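Local coordinates for nisin immunity protein (Lactococcus lactis subsp. lactis, PDB 5XHB), which takes part in the immunity of the nisin-producing bacterium against nisin supplied from outside, as a lipoprotein of the cell membrane, at residues Leu83-Asn88 / Tyr92-Glu97; Ala210-Val213 / Asp218-Leu221. All blocks are in the same frame, centred on the assembly; numbering follows the deposited sequence.

Contact 1 of 2, residues Leu83-Asn88 / Tyr92-Glu97; sequences LCMGIN and YKILPE
In Ile-94, chi1 of 61° sets CG1 between the backbone N and the carbonyl carbon and leaves CG2 opposite the carbonyl carbon, so the forked side chain meets two residues of strand 83-87. Its CG1 branch lies 3.6 Å from CB of Leu-83, and CD1 at the end of that branch reaches CD1 of the same leucine; the two side chains run obliquely past each other. The other branch, CG2, comes within 4.0 Å of CB of Met-85, a selenomethionine. Leu-83, Met-85 and Ile-94 thus share one face of the sheet, where Phe-20 of strand 19-22 touches both Met-85 and Ile-94, and Ile-75 of strand 67-78 touches Leu-83 and Met-85. Nearer the turn, the side chain of Ile-87 crosses that of Tyr-92 at about a right angle, its CG1 3.8 Å from ring atom CD1. The far end of that ring is polar: its OH is hydrogen-bonded to Arg-90. The main chains are zipped antiparallel by a reciprocal pair at Met-85 and Tyr-92, with Met-85 N 2.8 Å from Tyr-92 O and Tyr-92 N 2.9 Å from Met-85 O. Further along, Ile-94 N donates to Leu-83 O at 3.0 Å. Between these bonds Cys-84 faces Lys-93 as a non-hydrogen-bonded pair with diverging side chains and only 4.0 Å between their CA atoms. The side-chain pairs that meet across the strands are apolar, and the three hydrogen bonds between the segments are all main chain to main chain; the hairpin is therefore held by main-chain hydrogen bonding and by hydrocarbon packing, with no charge pairing between the two segments.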
loop_
_atom_site.group_PDB
_atom_site.type_symbol
_atom_site.label_atom_id
_atom_site.label_comp_id
_atom_site.label_asym_id
_atom_site.label_seq_id
_atom_site.Cartn_x
_atom_site.Cartn_y
_atom_site.Cartn_z
ATOM N N LEU A 83 2.454 16.286 -11.388
ATOM C CA LEU A 83 3.022 17.079 -10.295
ATOM C C LEU A 83 3.865 16.202 -9.379
ATOM O O LEU A 83 3.619 15.002 -9.258
ATOM C CB LEU A 83 1.922 17.762 -9.477
ATOM C CG LEU A 83 1.001 18.714 -10.224
ATOM C CD1 LEU A 83 -0.072 19.230 -9.278
ATOM C CD2 LEU A 83 1.808 19.861 -10.803
ATOM N N CYS A 84 4.861 16.792 -8.729
ATOM C CA CYS A 84 5.633 16.040 -7.753
ATOM C C CYS A 84 6.039 16.921 -6.579
ATOM O O CYS A 84 5.895 18.150 -6.622
ATOM C CB CYS A 84 6.867 15.410 -8.408
ATOM S SG CYS A 84 8.027 16.615 -9.100
HETATM N N MSE A 85 6.521 16.279 -5.520
HETATM C CA MSE A 85 6.837 16.978 -4.297
HETATM C C MSE A 85 8.263 16.682 -3.893
HETATM O O MSE A 85 8.721 15.547 -4.007
HETATM C CB MSE A 85 5.885 16.579 -3.179
HETATM C CG MSE A 85 6.170 17.319 -1.878
HETATM SE SE MSE A 85 4.858 16.882 -0.516
HETATM C CE MSE A 85 3.274 17.700 -1.358
ATOM N N GLY A 86 8.970 17.704 -3.426
ATOM C CA GLY A 86 10.305 17.479 -2.893
ATOM C C GLY A 86 10.212 16.768 -1.556
ATOM O O GLY A 86 9.543 17.249 -0.634
ATOM N N ILE A 87 10.856 15.606 -1.461
ATOM C CA ILE A 87 10.926 14.861 -0.219
ATOM C C ILE A 87 12.389 14.578 0.086
ATOM O O ILE A 87 13.026 13.779 -0.600
ATOM C CB ILE A 87 10.182 13.508 -0.260
ATOM C CG1 ILE A 87 8.794 13.642 -0.908
ATOM C CG2 ILE A 87 10.081 12.947 1.161
ATOM C CD1 ILE A 87 7.826 14.475 -0.128
ATOM N N ASN A 88 12.903 15.216 1.126
ATOM C CA ASN A 88 14.332 15.159 1.433
ATOM C C ASN A 88 15.113 15.497 0.175
ATOM O O ASN A 88 14.908 16.571 -0.382
ATOM C CB ASN A 88 14.712 13.800 2.023
ATOM C CG ASN A 88 14.221 13.657 3.455
ATOM O OD1 ASN A 88 13.491 14.521 3.934
ATOM N ND2 ASN A 88 14.617 12.588 4.143
ATOM N N TYR A 92 8.962 13.042 -5.543
ATOM C CA TYR A 92 8.015 11.948 -5.690
ATOM C C TYR A 92 6.722 12.465 -6.277
ATOM O O TYR A 92 6.230 13.519 -5.873
ATOM C CB TYR A 92 7.767 11.262 -4.343
ATOM C CG TYR A 92 8.906 10.366 -3.919
ATOM C CD1 TYR A 92 9.960 10.859 -3.161
ATOM C CD2 TYR A 92 8.933 9.022 -4.295
ATOM C CE1 TYR A 92 11.014 10.037 -2.789
ATOM C CE2 TYR A 92 9.972 8.196 -3.916
ATOM C CZ TYR A 92 11.010 8.710 -3.167
ATOM O OH TYR A 92 12.050 7.896 -2.792
ATOM N N LYS A 93 6.190 11.724 -7.246
ATOM C CA LYS A 93 4.944 12.099 -7.905
ATOM C C LYS A 93 3.823 12.182 -6.885
ATOM O O LYS A 93 3.793 11.398 -5.939
ATOM C CB LYS A 93 4.587 11.073 -8.996
ATOM C CG LYS A 93 3.385 11.452 -9.870
ATOM C CD LYS A 93 3.041 10.327 -10.895
ATOM C CE LYS A 93 4.125 10.138 -11.940
ATOM N NZ LYS A 93 3.878 8.952 -12.856
ATOM N N ILE A 94 2.920 13.140 -7.069
ATOM C CA ILE A 94 1.703 13.184 -6.272
ATOM C C ILE A 94 0.536 12.854 -7.205
ATOM O O ILE A 94 0.599 13.132 -8.404
ATOM C CB ILE A 94 1.470 14.554 -5.589
ATOM C CG1 ILE A 94 1.340 15.681 -6.623
ATOM C CG2 ILE A 94 2.563 14.841 -4.539
ATOM C CD1 ILE A 94 0.753 16.968 -6.062
ATOM N N LEU A 95 -0.506 12.247 -6.650
ATOM C CA LEU A 95 -1.679 11.848 -7.425
ATOM C C LEU A 95 -2.938 12.193 -6.650
ATOM O O LEU A 95 -2.906 12.265 -5.429
ATOM C CB LEU A 95 -1.644 10.335 -7.724
ATOM C CG LEU A 95 -0.661 9.800 -8.772
ATOM C CD1 LEU A 95 -0.705 8.270 -8.841
ATOM C CD2 LEU A 95 -0.925 10.415 -10.164
ATOM N N PRO A 96 -4.061 12.390 -7.356
ATOM C CA PRO A 96 -5.344 12.560 -6.663
ATOM C C PRO A 96 -5.663 11.320 -5.829
ATOM O O PRO A 96 -5.224 10.222 -6.173
ATOM C CB PRO A 96 -6.368 12.721 -7.804
ATOM C CG PRO A 96 -5.563 12.920 -9.059
ATOM C CD PRO A 96 -4.192 12.374 -8.824
ATOM N N GLU A 97 -6.420 11.490 -4.755
ATOM C CA GLU A 97 -6.794 10.376 -3.890
ATOM C C GLU A 97 -7.663 9.350 -4.600
ATOM O O GLU A 97 -7.768 8.210 -4.156
ATOM C CB GLU A 97 -7.525 10.896 -2.642
ATOM C CG GLU A 97 -6.627 11.658 -1.669
ATOM C CD GLU A 97 -5.706 10.750 -0.859
ATOM O OE1 GLU A 97 -5.599 9.558 -1.193
ATOM O OE2 GLU A 97 -5.098 11.229 0.127
#

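Contact 2 of 2, residues Ala210-Val213 / Asp218-Leu221; sequences AFAV and DFKL
Val-213 O accepts the backbone N-H of Lys-220 at 2.8 Å in an almost straight bond (177° at the hydrogen). The return bond, from Val-213 N to Lys-220 O at 2.9 Å, completes an antiparallel hydrogen-bonded pair. CA of Phe-219 also approaches Val-213 O, at 3.5 Å, as a CA-H...O contact. Next along, Ala-212 faces Leu-221 as a non-hydrogen-bonded pair. Leu-221 swings its CG to the far side from the backbone N (chi1 165°), which carries CD1 alongside the neighbouring strand to CB of Ala-210 at 3.9 Å. Ring atom CD1 of Phe-219 comes 4.1 Å from CB of Ala-212, and His-200 of strand 191-202 meets the same ring. Within its own strand, Lys-220 bends so that NZ forms a salt bridge with Asp-218 OD2 at 2.9 Å, on the oxygen's syn lone pair; Thr-145 OG1 also bonds this oxygen, tying the carboxylate to the adjoining strand 137-145. The arrangement is a two-stranded beta hairpin in the antiparallel sheet of the Spa1 C-terminal domain.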
loop_
_atom_site.group_PDB
_atom_site.type_symbol
_atom_site.label_atom_id
_atom_site.label_comp_id
_atom_site.label_asym_id
_atom_site.label_seq_id
_atom_site.Cartn_x
_atom_site.Cartn_y
_atom_site.Cartn_z
ATOM N N ALA A 210 -7.179 -2.639 2.326
ATOM C CA ALA A 210 -7.801 -3.856 1.821
ATOM C C ALA A 210 -7.322 -4.145 0.417
ATOM O O ALA A 210 -6.877 -3.243 -0.301
ATOM C CB ALA A 210 -9.326 -3.737 1.828
ATOM N N PHE A 211 -7.425 -5.409 0.023
ATOM C CA PHE A 211 -7.199 -5.756 -1.370
ATOM C C PHE A 211 -8.011 -6.988 -1.719
ATOM O O PHE A 211 -8.669 -7.566 -0.846
ATOM C CB PHE A 211 -5.711 -5.970 -1.654
ATOM C CG PHE A 211 -5.018 -6.889 -0.671
ATOM C CD1 PHE A 211 -4.959 -8.256 -0.900
ATOM C CD2 PHE A 211 -4.408 -6.377 0.468
ATOM C CE1 PHE A 211 -4.321 -9.101 0.006
ATOM C CE2 PHE A 211 -3.772 -7.208 1.378
ATOM C CZ PHE A 211 -3.730 -8.576 1.147
ATOM N N ALA A 212 -8.001 -7.364 -2.996
ATOM C CA ALA A 212 -8.788 -8.502 -3.455
ATOM C C ALA A 212 -7.885 -9.681 -3.801
ATOM O O ALA A 212 -6.859 -9.509 -4.453
ATOM C CB ALA A 212 -9.628 -8.114 -4.665
ATOM N N VAL A 213 -8.251 -10.870 -3.341
ATOM C CA VAL A 213 -7.462 -12.061 -3.652
ATOM C C VAL A 213 -8.338 -13.067 -4.370
ATOM O O VAL A 213 -9.420 -13.397 -3.893
ATOM C CB VAL A 213 -6.880 -12.724 -2.376
ATOM C CG1 VAL A 213 -5.856 -13.824 -2.767
ATOM C CG2 VAL A 213 -6.253 -11.682 -1.481
ATOM N N ASP A 218 -13.347 -17.007 -7.570
ATOM C CA ASP A 218 -13.742 -15.603 -7.463
ATOM C C ASP A 218 -12.894 -14.789 -6.517
ATOM O O ASP A 218 -12.164 -15.312 -5.669
ATOM C CB ASP A 218 -15.229 -15.451 -7.090
ATOM C CG ASP A 218 -15.499 -15.691 -5.645
ATOM O OD1 ASP A 218 -14.954 -16.687 -5.124
ATOM O OD2 ASP A 218 -16.258 -14.881 -5.036
ATOM N N PHE A 219 -13.001 -13.477 -6.689
ATOM C CA PHE A 219 -12.195 -12.554 -5.917
ATOM C C PHE A 219 -12.826 -12.332 -4.556
ATOM O O PHE A 219 -14.015 -12.009 -4.460
ATOM C CB PHE A 219 -12.033 -11.243 -6.672
ATOM C CG PHE A 219 -10.998 -11.312 -7.757
ATOM C CD1 PHE A 219 -9.649 -11.167 -7.445
ATOM C CD2 PHE A 219 -11.367 -11.534 -9.074
ATOM C CE1 PHE A 219 -8.687 -11.234 -8.446
ATOM C CE2 PHE A 219 -10.409 -11.608 -10.077
ATOM C CZ PHE A 219 -9.066 -11.461 -9.757
ATOM N N LYS A 220 -12.025 -12.522 -3.506
ATOM C CA LYS A 220 -12.481 -12.328 -2.131
ATOM C C LYS A 220 -11.821 -11.108 -1.491
ATOM O O LYS A 220 -10.666 -10.802 -1.770
ATOM C CB LYS A 220 -12.160 -13.564 -1.283
ATOM C CG LYS A 220 -12.779 -14.858 -1.800
ATOM C CD LYS A 220 -14.305 -14.762 -1.854
ATOM C CE LYS A 220 -14.938 -16.167 -1.965
ATOM N NZ LYS A 220 -16.337 -16.153 -2.486
ATOM N N LEU A 221 -12.544 -10.463 -0.580
ATOM C CA LEU A 221 -12.048 -9.296 0.134
ATOM C C LEU A 221 -11.105 -9.681 1.258
ATOM O O LEU A 221 -11.449 -10.513 2.108
ATOM C CB LEU A 221 -13.238 -8.502 0.692
ATOM C CG LEU A 221 -12.903 -7.454 1.753
ATOM C CD1 LEU A 221 -12.068 -6.366 1.125
ATOM C CD2 LEU A 221 -14.184 -6.885 2.379
#

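In the fold
Contact 1 and contact 2 are both hairpins, one in each of the chain's two large antiparallel sheets. Their centres lie 28 Å apart on opposite sides of the centre of the chain, and their nearest atoms remain about 12 Å apart, so the two do not touch. They follow one another in sequence, the first closing well before the second opens. Each is an interior part of its sheet: 83-87 and 90-96 are flanked by strands 67-78 and 25-33, and 210-215 and 218-224 by strands 191-202 and 137-145. In both, the later strand of the hairpin thus pairs with a strand from earlier in its half of the chain, an arrangement repeated in the two sheets.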